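Local coordinates for aromatic-L-amino-acid decarboxylase (Catharanthus roseus, PDB 6EEW), which catalyses the pyridoxal phosphate-dependent decarboxylation of L-tryptophan to tryptamine and of 5-hydroxy-L-tryptophan to serotonin, at the interface of chains A and B. Numbering follows the deposited sequence. Chains: chain A/B, Aromatic-L-amino-acid decarboxylase.

Contact 1: the interface of chains A and B. Residues chain A 27, 114, 117-118; chain B 110, 113, 324.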
ATOM      1  N   PHE A  27      11.379  24.339   3.809  1.00 52.67           N
ATOM      2  CA  PHE A  27      10.231  23.442   3.867  1.00 56.28           C
ATOM      3  C   PHE A  27       8.979  24.201   4.262  1.00 63.19           C
ATOM      4  O   PHE A  27       7.932  24.086   3.617  1.00 69.00           O
ATOM      5  CB  PHE A  27      10.503  22.304   4.855  1.00 51.36           C
ATOM      6  CG  PHE A  27       9.342  21.386   5.051  1.00 56.99           C
ATOM      7  CD1 PHE A  27       8.398  21.646   6.031  1.00 63.28           C
ATOM      8  CD2 PHE A  27       9.183  20.263   4.259  1.00 57.11           C
ATOM      9  CE1 PHE A  27       7.323  20.813   6.212  1.00 62.08           C
ATOM     10  CE2 PHE A  27       8.110  19.423   4.439  1.00 55.10           C
ATOM     11  CZ  PHE A  27       7.178  19.698   5.414  1.00 61.63           C
ATOM     12  N   MET A 114      -0.683  14.647   6.383  1.00 46.03           N
ATOM     13  CA  MET A 114       0.504  15.492   6.456  1.00 47.12           C
ATOM     14  C   MET A 114       1.422  15.039   7.575  1.00 47.25           C
ATOM     15  O   MET A 114       2.626  14.850   7.371  1.00 49.15           O
ATOM     16  CB  MET A 114       0.109  16.947   6.661  1.00 50.02           C
ATOM     17  CG  MET A 114      -0.567  17.594   5.477  1.00 60.17           C
ATOM     18  SD  MET A 114      -0.990  19.305   5.864  1.00 66.52           S
ATOM     19  CE  MET A 114       0.639  20.041   6.014  1.00 56.08           C
ATOM     20  N   THR A 117       2.951  11.515   7.217  1.00 33.81           N
ATOM     21  CA  THR A 117       4.017  11.526   6.238  1.00 42.83           C
ATOM     22  C   THR A 117       5.264  12.206   6.790  1.00 44.06           C
ATOM     23  O   THR A 117       6.353  11.628   6.774  1.00 48.93           O
ATOM     24  CB  THR A 117       3.529  12.220   4.976  1.00 45.00           C
ATOM     25  OG1 THR A 117       2.436  11.470   4.431  1.00 46.32           O
ATOM     26  CG2 THR A 117       4.664  12.294   3.967  1.00 40.69           C
ATOM     27  N   ALA A 118       5.110  13.403   7.346  1.00 48.33           N
ATOM     28  CA  ALA A 118       6.257  14.138   7.862  1.00 48.62           C
ATOM     29  C   ALA A 118       7.036  13.311   8.876  1.00 48.64           C
ATOM     30  O   ALA A 118       8.271  13.324   8.876  1.00 47.35           O
ATOM     31  CB  ALA A 118       5.795  15.455   8.482  1.00 55.55           C
TER
ATOM     32  N   PHE B 110       7.612  16.063  -0.159  1.00 45.14           N
ATOM     33  CA  PHE B 110       6.478  16.361   0.702  1.00 48.30           C
ATOM     34  C   PHE B 110       5.412  17.152  -0.043  1.00 54.24           C
ATOM     35  O   PHE B 110       4.212  16.924   0.162  1.00 56.90           O
ATOM     36  CB  PHE B 110       6.915  17.108   1.966  1.00 45.06           C
ATOM     37  CG  PHE B 110       5.835  17.164   3.016  1.00 47.90           C
ATOM     38  CD1 PHE B 110       5.550  16.048   3.791  1.00 51.47           C
ATOM     39  CD2 PHE B 110       5.080  18.313   3.206  1.00 44.32           C
ATOM     40  CE1 PHE B 110       4.539  16.080   4.740  1.00 48.39           C
ATOM     41  CE2 PHE B 110       4.067  18.357   4.160  1.00 48.33           C
ATOM     42  CZ  PHE B 110       3.794  17.240   4.926  1.00 49.49           C
ATOM     43  N   GLU B 113       3.508  14.652  -2.029  1.00 55.96           N
ATOM     44  CA  GLU B 113       2.574  13.927  -1.170  1.00 57.74           C
ATOM     45  C   GLU B 113       1.340  14.772  -0.853  1.00 56.94           C
ATOM     46  O   GLU B 113       0.198  14.310  -0.984  1.00 50.91           O
ATOM     47  CB  GLU B 113       3.281  13.482   0.112  1.00 63.02           C
ATOM     48  CG  GLU B 113       4.066  12.179  -0.039  1.00 67.38           C
ATOM     49  CD  GLU B 113       3.164  10.941   0.009  1.00 73.64           C
ATOM     50  OE1 GLU B 113       1.979  11.073   0.386  1.00 77.24           O
ATOM     51  OE2 GLU B 113       3.627   9.836  -0.356  1.00 75.59           O
ATOM     52  N   TYR B 324       9.056  10.041   0.343  1.00 49.42           N
ATOM     53  CA  TYR B 324       8.547   9.474   1.574  1.00 42.12           C
ATOM     54  C   TYR B 324       8.017   8.068   1.304  1.00 39.43           C
ATOM     55  O   TYR B 324       7.866   7.645   0.153  1.00 43.74           O
ATOM     56  CB  TYR B 324       7.446  10.354   2.152  1.00 44.26           C
ATOM     57  CG  TYR B 324       7.931  11.661   2.715  1.00 35.84           C
ATOM     58  CD1 TYR B 324       8.227  12.725   1.892  1.00 37.10           C
ATOM     59  CD2 TYR B 324       8.092  11.823   4.084  1.00 31.16           C
ATOM     60  CE1 TYR B 324       8.661  13.925   2.419  1.00 33.63           C
ATOM     61  CE2 TYR B 324       8.528  13.011   4.616  1.00 30.32           C
ATOM     62  CZ  TYR B 324       8.810  14.060   3.787  1.00 38.12           C
ATOM     63  OH  TYR B 324       9.249  15.250   4.339  1.00 36.84           O
TER
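The main-chain carbonyl oxygen A:Met114 O points at the rim of the B:Phe110 ring, lying in the ring plane 3.5 Å from CE1, with CZ almost as near. This is a polar atom set against the slightly positive C-H edge of an aromatic ring. One turn on, A:Thr117 O comes to B:Tyr324 CD2 from above the ring plane at 3.2 Å, on the face that A:Thr117 CG2 also covers. With its edge taken by helix 107-119 of chain A, B:Phe110 offers a face to A:Phe27, whose CZ sits above it toward the rim, 3.3 Å from CD2. The two rings are inclined by about 50°, so a corner of one presses on the other and they do not stack in parallel. A:Ala118 CB lies above the same face near its rim, 4.0 Å from B:Phe110 CE1. On A:Thr117 it is the methyl that works: CG2 stands anti to the backbone N, with OG1 beside that N (chi1 -62°), which brings CG2 over the face of B:Tyr324 as a CH-pi contact. The side chains meet there at about a right angle, and B:Glu113 crosses at a slant, its CG 4.1 Å from A:Thr117 CG2. In the homodimer, helix 107-119 of each chain packs here against its counterpart, with helix 24-44 of chain A alongside; B:Tyr324 comes from a loop five residues beyond B:Lys319, the lysine that carries the cofactor.

Contact 2: the interface of chains A and B. Residues chain A 77, 80-81, 85; chain B 379-380, 383-384.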
ATOM      1  N   ILE A  77       7.493  24.476 -12.192  1.00 67.73           N
ATOM      2  CA  ILE A  77       6.803  23.225 -11.903  1.00 61.80           C
ATOM      3  C   ILE A  77       5.337  23.486 -11.594  1.00 66.01           C
ATOM      4  O   ILE A  77       4.447  22.782 -12.079  1.00 65.44           O
ATOM      5  CB  ILE A  77       7.493  22.495 -10.740  1.00 66.51           C
ATOM      6  CG1 ILE A  77       8.960  22.213 -11.082  1.00 71.57           C
ATOM      7  CG2 ILE A  77       6.727  21.218 -10.404  1.00 67.23           C
ATOM      8  CD1 ILE A  77       9.710  21.491  -9.985  1.00 72.20           C
ATOM      9  N   ASP A  80       3.509  24.178 -14.684  1.00 71.08           N
ATOM     10  CA  ASP A  80       3.241  22.965 -15.453  1.00 71.06           C
ATOM     11  C   ASP A  80       2.144  22.125 -14.814  1.00 73.42           C
ATOM     12  O   ASP A  80       1.423  21.407 -15.509  1.00 71.39           O
ATOM     13  CB  ASP A  80       4.514  22.135 -15.587  1.00 72.03           C
ATOM     14  CG  ASP A  80       5.570  22.820 -16.428  1.00 72.18           C
ATOM     15  OD1 ASP A  80       5.259  23.883 -17.011  1.00 77.65           O
ATOM     16  OD2 ASP A  80       6.707  22.295 -16.493  1.00 68.21           O
ATOM     17  N   ILE A  81       2.033  22.168 -13.492  1.00 69.70           N
ATOM     18  CA  ILE A  81       0.964  21.439 -12.830  1.00 64.89           C
ATOM     19  C   ILE A  81      -0.376  22.078 -13.151  1.00 68.09           C
ATOM     20  O   ILE A  81      -1.383  21.384 -13.349  1.00 65.17           O
ATOM     21  CB  ILE A  81       1.233  21.382 -11.320  1.00 61.36           C
ATOM     22  CG1 ILE A  81       2.448  20.494 -11.068  1.00 56.80           C
ATOM     23  CG2 ILE A  81      -0.002  20.857 -10.589  1.00 59.93           C
ATOM     24  CD1 ILE A  81       2.832  20.370  -9.638  1.00 57.97           C
ATOM     25  N   ILE A  85      -1.001  19.062 -15.923  1.00 67.06           N
ATOM     26  CA  ILE A  85      -1.453  17.960 -15.076  1.00 63.62           C
ATOM     27  C   ILE A  85      -2.932  18.101 -14.733  1.00 62.06           C
ATOM     28  O   ILE A  85      -3.750  17.252 -15.107  1.00 62.48           O
ATOM     29  CB  ILE A  85      -0.622  17.852 -13.786  1.00 58.92           C
ATOM     30  CG1 ILE A  85       0.863  17.654 -14.104  1.00 59.61           C
ATOM     31  CG2 ILE A  85      -1.145  16.694 -12.940  1.00 55.15           C
ATOM     32  CD1 ILE A  85       1.162  16.397 -14.880  1.00 52.33           C
TER
ATOM     33  N   TRP B 379       8.215  12.767  -9.927  1.00 53.03           N
ATOM     34  CA  TRP B 379       8.394  13.855 -10.879  1.00 53.34           C
ATOM     35  C   TRP B 379       8.907  15.109 -10.183  1.00 56.85           C
ATOM     36  O   TRP B 379       9.839  15.766 -10.661  1.00 58.84           O
ATOM     37  CB  TRP B 379       7.062  14.122 -11.573  1.00 57.71           C
ATOM     38  CG  TRP B 379       7.102  15.035 -12.737  1.00 56.44           C
ATOM     39  CD1 TRP B 379       7.898  14.933 -13.826  1.00 52.86           C
ATOM     40  CD2 TRP B 379       6.245  16.161 -12.962  1.00 61.46           C
ATOM     41  NE1 TRP B 379       7.614  15.947 -14.718  1.00 57.56           N
ATOM     42  CE2 TRP B 379       6.601  16.714 -14.205  1.00 61.28           C
ATOM     43  CE3 TRP B 379       5.214  16.760 -12.228  1.00 61.52           C
ATOM     44  CZ2 TRP B 379       5.965  17.840 -14.732  1.00 61.98           C
ATOM     45  CZ3 TRP B 379       4.585  17.882 -12.753  1.00 62.03           C
ATOM     46  CH2 TRP B 379       4.964  18.407 -13.991  1.00 62.48           C
ATOM     47  N   LEU B 380       8.295  15.466  -9.049  1.00 51.84           N
ATOM     48  CA  LEU B 380       8.711  16.682  -8.353  1.00 53.97           C
ATOM     49  C   LEU B 380      10.139  16.568  -7.835  1.00 51.31           C
ATOM     50  O   LEU B 380      10.906  17.528  -7.920  1.00 50.08           O
ATOM     51  CB  LEU B 380       7.742  16.993  -7.212  1.00 53.36           C
ATOM     52  CG  LEU B 380       6.656  18.022  -7.515  1.00 50.87           C
ATOM     53  CD1 LEU B 380       5.917  17.665  -8.780  1.00 52.76           C
ATOM     54  CD2 LEU B 380       5.679  18.046  -6.365  1.00 46.13           C
ATOM     55  N   ARG B 383      12.524  16.872 -10.960  1.00 51.44           N
ATOM     56  CA  ARG B 383      12.563  18.217 -11.518  1.00 53.38           C
ATOM     57  C   ARG B 383      13.204  19.209 -10.557  1.00 56.45           C
ATOM     58  O   ARG B 383      14.027  20.038 -10.967  1.00 65.91           O
ATOM     59  CB  ARG B 383      11.155  18.662 -11.900  1.00 54.07           C
ATOM     60  CG  ARG B 383      10.631  17.951 -13.126  1.00 54.96           C
ATOM     61  CD  ARG B 383       9.442  18.665 -13.710  1.00 58.72           C
ATOM     62  NE  ARG B 383       9.786  20.000 -14.182  1.00 59.59           N
ATOM     63  CZ  ARG B 383       8.898  20.863 -14.662  1.00 65.49           C
ATOM     64  NH1 ARG B 383       7.623  20.524 -14.731  1.00 66.55           N
ATOM     65  NH2 ARG B 383       9.279  22.063 -15.074  1.00 71.49           N
ATOM     66  N   SER B 384      12.855  19.138  -9.276  0.90 56.95           N
ATOM     67  CA  SER B 384      13.336  20.154  -8.352  0.90 60.07           C
ATOM     68  C   SER B 384      14.842  20.065  -8.175  0.90 60.22           C
ATOM     69  O   SER B 384      15.539  21.081  -8.226  0.90 61.37           O
ATOM     70  CB  SER B 384      12.622  20.015  -7.007  0.90 58.35           C
ATOM     71  OG  SER B 384      11.225  20.110  -7.181  0.90 60.27           O
TER
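A:Ile77 sets CG1 over the centre of the guanidinium group of B:Arg383, 3.8 Å from CZ, while its CD1 runs on to B:Arg383 CB at 3.7 Å. The two side chains slide past each other in opposite directions. A near-extended chi2 carries B:Arg383 CD over one face of its own neighbour B:Trp379, near the rim, and the bend at chi3 (63°) then turns the guanidinium group toward A:Asp80. There NH1 makes a salt bridge with the carboxylate oxygen OD2 at 2.7 Å. The bond is bent, 140° at the hydrogen, and comes in on the anti side of OD2; NH2 adds a weak bond to the same oxygen. Carboxylate and guanidinium planes are only 28° apart. A:Ile77, with 75 Å² hidden, and the salt bridge make the tight part; B:Leu380 CD1 adds a contact to A:Ile77 CG2 at 4.0 Å. At the looser end A:Ile81 and A:Ile85 hide only 14 and 11 Å², with B:Trp379 CZ3 3.8 Å from A:Ile81 CG1 and 4.0 Å from A:Ile85 CG1. B:Ser384 OG bonds back to its own helix at B:Leu380 O (2.7 Å), which fixes the hydroxyl beside A:Ile77 CD1. The site joins helix 74-85 of chain A to the early turns of the long helix 375-409 of chain B.

Contact 3: the interface of chains A and B. Residues chain A 30-31, 34, 38, 74; chain B 111, 114-115.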
ATOM      1  N   GLN A  30       7.762  26.446   1.291  1.00 59.83           N
ATOM      2  CA  GLN A  30       7.184  25.743   0.152  1.00 62.05           C
ATOM      3  C   GLN A  30       5.881  25.050   0.533  1.00 59.24           C
ATOM      4  O   GLN A  30       4.910  25.062  -0.239  1.00 56.01           O
ATOM      5  CB  GLN A  30       8.195  24.746  -0.405  1.00 64.06           C
ATOM      6  CG  GLN A  30       9.511  25.392  -0.822  1.00 70.78           C
ATOM      7  CD  GLN A  30      10.528  24.382  -1.336  1.00 84.02           C
ATOM      8  OE1 GLN A  30      10.244  23.185  -1.423  1.00 90.61           O
ATOM      9  NE2 GLN A  30      11.726  24.861  -1.669  1.00 87.73           N
ATOM     10  N   ALA A  31       5.831  24.449   1.723  1.00 51.69           N
ATOM     11  CA  ALA A  31       4.618  23.759   2.138  1.00 46.78           C
ATOM     12  C   ALA A  31       3.465  24.742   2.337  1.00 49.87           C
ATOM     13  O   ALA A  31       2.329  24.449   1.952  1.00 50.73           O
ATOM     14  CB  ALA A  31       4.877  22.945   3.406  1.00 36.89           C
ATOM     15  N   MET A  34       2.103  25.367  -1.006  1.00 52.95           N
ATOM     16  CA  MET A  34       1.286  24.272  -1.521  1.00 57.38           C
ATOM     17  C   MET A  34      -0.076  24.208  -0.836  1.00 60.95           C
ATOM     18  O   MET A  34      -1.063  23.795  -1.456  1.00 54.74           O
ATOM     19  CB  MET A  34       2.001  22.937  -1.345  1.00 51.44           C
ATOM     20  CG  MET A  34       1.229  21.763  -1.945  1.00 51.69           C
ATOM     21  SD  MET A  34       1.082  21.906  -3.749  1.00 59.50           S
ATOM     22  CE  MET A  34       2.707  21.376  -4.280  1.00 58.28           C
ATOM     23  N   ILE A  38      -3.554  24.181  -2.791  1.00 57.70           N
ATOM     24  CA  ILE A  38      -4.528  23.110  -2.616  1.00 52.60           C
ATOM     25  C   ILE A  38      -5.881  23.675  -2.211  1.00 55.96           C
ATOM     26  O   ILE A  38      -6.930  23.215  -2.680  1.00 53.46           O
ATOM     27  CB  ILE A  38      -4.021  22.093  -1.577  1.00 47.65           C
ATOM     28  CG1 ILE A  38      -2.783  21.350  -2.084  1.00 46.17           C
ATOM     29  CG2 ILE A  38      -5.147  21.131  -1.168  1.00 48.80           C
ATOM     30  CD1 ILE A  38      -2.185  20.376  -1.061  1.00 40.77           C
ATOM     31  N   LEU A  74      10.732  26.061  -8.693  1.00 69.23           N
ATOM     32  CA  LEU A  74       9.410  25.572  -8.318  1.00 70.01           C
ATOM     33  C   LEU A  74       8.311  26.305  -9.076  1.00 66.63           C
ATOM     34  O   LEU A  74       7.273  25.710  -9.370  1.00 66.12           O
ATOM     35  CB  LEU A  74       9.203  25.687  -6.806  1.00 71.13           C
ATOM     36  CG  LEU A  74       7.884  25.163  -6.238  1.00 67.76           C
ATOM     37  CD1 LEU A  74       7.708  23.719  -6.601  1.00 64.89           C
ATOM     38  CD2 LEU A  74       7.873  25.303  -4.732  1.00 68.89           C
TER
ATOM     39  N   LEU B 111       5.819  18.091  -0.905  1.00 48.97           N
ATOM     40  CA  LEU B 111       4.821  18.791  -1.707  1.00 48.31           C
ATOM     41  C   LEU B 111       4.097  17.823  -2.621  1.00 55.95           C
ATOM     42  O   LEU B 111       2.880  17.937  -2.819  1.00 58.75           O
ATOM     43  CB  LEU B 111       5.435  19.916  -2.536  1.00 36.59           C
ATOM     44  CG  LEU B 111       6.120  21.043  -1.779  1.00 42.31           C
ATOM     45  CD1 LEU B 111       6.528  22.135  -2.766  1.00 46.01           C
ATOM     46  CD2 LEU B 111       5.274  21.600  -0.671  1.00 49.46           C
ATOM     47  N   MET B 114       1.553  16.022  -0.440  1.00 51.19           N
ATOM     48  CA  MET B 114       0.430  16.904  -0.144  1.00 52.20           C
ATOM     49  C   MET B 114      -0.521  17.002  -1.327  1.00 55.58           C
ATOM     50  O   MET B 114      -1.725  16.755  -1.200  1.00 59.27           O
ATOM     51  CB  MET B 114       0.931  18.299   0.217  1.00 40.76           C
ATOM     52  CG  MET B 114       1.687  18.378   1.522  1.00 51.86           C
ATOM     53  SD  MET B 114       2.190  20.069   1.903  1.00 59.68           S
ATOM     54  CE  MET B 114       0.575  20.788   2.185  1.00 60.86           C
ATOM     55  N   LEU B 115       0.006  17.377  -2.492  1.00 52.61           N
ATOM     56  CA  LEU B 115      -0.868  17.614  -3.635  1.00 50.35           C
ATOM     57  C   LEU B 115      -1.535  16.330  -4.105  1.00 52.85           C
ATOM     58  O   LEU B 115      -2.743  16.321  -4.388  1.00 52.18           O
ATOM     59  CB  LEU B 115      -0.089  18.261  -4.770  1.00 42.57           C
ATOM     60  CG  LEU B 115      -0.884  18.644  -6.015  1.00 46.59           C
ATOM     61  CD1 LEU B 115      -2.085  19.521  -5.674  1.00 46.25           C
ATOM     62  CD2 LEU B 115       0.035  19.335  -7.014  1.00 44.90           C
TER
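A:Met34 starts with CG anti to its backbone N (chi1 -176°) and then bends at both chi2 and chi3, which curls its methyl CE back to B:Leu111 CB at 3.6 Å. B:Leu111 has CG beside its own backbone N (chi1 -61°) and pushes its two methyls among the helices of chain A. This apolar helix packing belongs to the dimer interface of a group II, pyridoxal phosphate-dependent decarboxylase. One branch, CD2, rests on the backbone of helix 24-44, 3.5 Å from A:Gln30 O and close to A:Ala31 CA, and also touches A:Met34 CB. The other branch, CD1, meets A:Leu74 CD2 tip to tip at 4.0 Å and has A:Gln30 CB at its flank. The sulfur A:Met34 SD faces B:Leu115 CB at 4.0 Å, the side chains crossing at about a right angle, while CG slides past B:Met114. If A:Met34 were an alanine, B:Leu111 CB and B:Leu115 CB would probably lose their apolar partner and a gap would open between the two helices. One turn further along, A:Ile38 CD1 packs against the backbone of helix 107-119 of chain B, 3.7 Å from B:Met114 O, and its CG1 lies 4.1 Å from B:Leu115 CD1.

Contact 3 sits between the others, about 9 Å from contact 1 and 11 Å from contact 2, measured between the centres of their C-alpha atoms; contacts 1 and 2 are about 16 Å apart. Helix 24-44 of chain A and helix 107-119 of chain B serve both contact 1 and contact 3, while helix 74-85 of chain A links contact 3 to contact 2. Residue 114 appears from chain A in contact 1 and from chain B in contact 3. Helices 24-44, 74-85 and 107-119 of chain A probably share one stretch of the dimer interface, and the two-fold axis repeats each contact with the chains exchanged.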